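Local coordinates for chorismate synthase (Aquifex aeolicus, PDB 1Q1L) that catalyses the last step of the shikimate pathway, eliminating phosphate from 5-enolpyruvylshikimate-3-phosphate to give chorismate, with reduced FMN as cofactor, at the interface of chains A and B. Residues are numbered along the deposited sequence; one frame, centred on the assembly and turned at random. Chains: chain A/B, Chorismate synthase.

The interface of chains A and B. Residues chain A 122-123, 126-128; chain B 397, 401.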
ATOM      1  N   GLY A 122      17.376  -3.654  19.659  1.00 67.30           N
ATOM      2  CA  GLY A 122      18.177  -4.833  19.945  1.00 66.55           C
ATOM      3  C   GLY A 122      17.283  -5.972  20.396  1.00 65.98           C
ATOM      4  O   GLY A 122      17.514  -7.130  20.047  1.00 65.35           O
ATOM      5  N   ILE A 123      16.259  -5.636  21.178  1.00 65.57           N
ATOM      6  CA  ILE A 123      15.303  -6.622  21.672  1.00 65.97           C
ATOM      7  C   ILE A 123      14.417  -7.073  20.513  1.00 65.97           C
ATOM      8  O   ILE A 123      14.269  -8.270  20.253  1.00 65.16           O
ATOM      9  CB  ILE A 123      14.395  -6.024  22.782  1.00 66.29           C
ATOM     10  CG1 ILE A 123      15.239  -5.643  24.002  1.00 66.43           C
ATOM     11  CG2 ILE A 123      13.312  -7.027  23.174  1.00 66.23           C
ATOM     12  CD1 ILE A 123      14.440  -5.026  25.136  1.00 65.31           C
ATOM     13  N   ASN A 126      16.346  -9.008  18.158  1.00 67.91           N
ATOM     14  CA  ASN A 126      17.213  -9.933  18.880  1.00 68.88           C
ATOM     15  C   ASN A 126      18.675  -9.759  18.465  1.00 69.68           C
ATOM     16  O   ASN A 126      19.294 -10.672  17.918  1.00 69.61           O
ATOM     17  CB  ASN A 126      16.762 -11.376  18.630  1.00 67.69           C
ATOM     18  CG  ASN A 126      17.514 -12.377  19.483  1.00 67.78           C
ATOM     19  OD1 ASN A 126      17.570 -12.247  20.707  1.00 67.66           O
ATOM     20  ND2 ASN A 126      18.093 -13.388  18.842  1.00 65.92           N
ATOM     21  N   GLN A 127      19.215  -8.574  18.728  1.00 70.85           N
ATOM     22  CA  GLN A 127      20.600  -8.267  18.390  1.00 71.86           C
ATOM     23  C   GLN A 127      21.367  -7.863  19.646  1.00 73.61           C
ATOM     24  O   GLN A 127      21.342  -6.699  20.049  1.00 72.95           O
ATOM     25  CB  GLN A 127      20.652  -7.128  17.364  1.00 70.67           C
ATOM     26  CG  GLN A 127      19.917  -7.429  16.064  1.00 69.02           C
ATOM     27  CD  GLN A 127      20.488  -8.635  15.339  1.00 68.38           C
ATOM     28  OE1 GLN A 127      21.623  -8.609  14.861  1.00 66.21           O
ATOM     29  NE2 GLN A 127      19.701  -9.703  15.260  1.00 67.10           N
ATOM     30  N   ARG A 128      22.041  -8.831  20.262  1.00 75.59           N
ATOM     31  CA  ARG A 128      22.820  -8.579  21.474  1.00 77.75           C
ATOM     32  C   ARG A 128      23.743  -7.386  21.249  1.00 78.48           C
ATOM     33  O   ARG A 128      23.930  -6.552  22.137  1.00 78.88           O
ATOM     34  CB  ARG A 128      23.645  -9.818  21.838  1.00 78.48           C
ATOM     35  CG  ARG A 128      22.831 -11.101  21.881  1.00 79.70           C
ATOM     36  CD  ARG A 128      21.703 -11.012  22.897  1.00 81.21           C
ATOM     37  NE  ARG A 128      20.666 -12.010  22.648  1.00 82.53           N
ATOM     38  CZ  ARG A 128      19.576 -12.157  23.396  1.00 83.59           C
ATOM     39  NH1 ARG A 128      19.378 -11.372  24.447  1.00 84.19           N
ATOM     40  NH2 ARG A 128      18.677 -13.082  23.086  1.00 83.23           N
TER
ATOM     41  N   HIS B 397      10.581 -12.687  26.189  1.00 55.60           N
ATOM     42  CA  HIS B 397      11.803 -12.442  25.435  1.00 54.78           C
ATOM     43  C   HIS B 397      12.340 -11.052  25.760  1.00 55.89           C
ATOM     44  O   HIS B 397      13.552 -10.843  25.857  1.00 54.56           O
ATOM     45  CB  HIS B 397      11.508 -12.545  23.937  1.00 53.40           C
ATOM     46  CG  HIS B 397      12.589 -11.989  23.068  1.00 53.27           C
ATOM     47  ND1 HIS B 397      13.836 -12.568  22.967  1.00 53.67           N
ATOM     48  CD2 HIS B 397      12.617 -10.895  22.271  1.00 54.31           C
ATOM     49  CE1 HIS B 397      14.584 -11.854  22.145  1.00 54.67           C
ATOM     50  NE2 HIS B 397      13.869 -10.833  21.709  1.00 55.13           N
ATOM     51  N   PHE B 401      15.744 -10.362  28.155  1.00 73.79           N
ATOM     52  CA  PHE B 401      16.796  -9.840  27.290  1.00 75.10           C
ATOM     53  C   PHE B 401      17.970  -9.317  28.113  1.00 75.80           C
ATOM     54  O   PHE B 401      19.111  -9.748  27.840  1.00 76.27           O
ATOM     55  CB  PHE B 401      16.257  -8.718  26.397  1.00 75.46           C
ATOM     56  CG  PHE B 401      17.122  -8.435  25.199  1.00 75.18           C
ATOM     57  CD1 PHE B 401      17.156  -9.324  24.127  1.00 75.06           C
ATOM     58  CD2 PHE B 401      17.915  -7.294  25.147  1.00 74.94           C
ATOM     59  CE1 PHE B 401      17.967  -9.082  23.021  1.00 74.89           C
ATOM     60  CE2 PHE B 401      18.731  -7.041  24.048  1.00 74.77           C
ATOM     61  CZ  PHE B 401      18.757  -7.937  22.981  1.00 75.21           C
ATOM     62  OXT PHE B 401      17.739  -8.481  29.014  1.00 75.57           O
TER
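B:Phe401, the last residue of its chain, lays its ring between A:Ile123 and A:Arg128 and buries 102 Å² there, making the C-terminus part of the subunit contact in this homotetrameric enzyme. On one face, the methylene CG1 of A:Ile123 sits 3.7 Å from the ring centroid in a CH-pi contact, shifted toward the CD2 rim. On the other, the guanidinium of A:Arg128 lies nearly parallel, the planes 20° apart, but offset toward the rim, with NH1 over the CD1-CE1 edge; its CZ is 3.5 Å from CE1 of B:Phe401. A bend in the middle of the arginine chain brings the guanidinium over that edge. The phenyl group reaches this slot because CG of B:Phe401 stands anti to its own backbone nitrogen (chi1 -161°). With the phenyl cut back to an alanine, the A:Ile123 methylene and the A:Arg128 guanidinium are likely to face a gap, the arginine freer to swing.

Polar contact is supplied by B:His397, near the end of helix 384-399. Its NE2 donates a hydrogen bond of 3.0 Å to the backbone carbonyl O of A:Ile123. The acceptor lies close to the imidazole plane, whereas the donor is tilted 26° from the carbonyl plane. This bond would favour the imidazole form carrying hydrogen on NE2 and restrict the ring's rotation.

Further contacts surround the two rings. CG2 of A:Ile123 lies off the imidazole plane near CD2 of B:His397, while carbonyl O of A:Gly122 comes in from the A:Ile123 side of the phenyl plane toward CZ of B:Phe401, at 3.3 Å. Of these three groups, the amide oxygen OD1 of A:Asn126 alone is placed at the ring edges, in plane with both, 3.3 Å from CE1 of B:His397 and 3.9 Å from CE1 of B:Phe401.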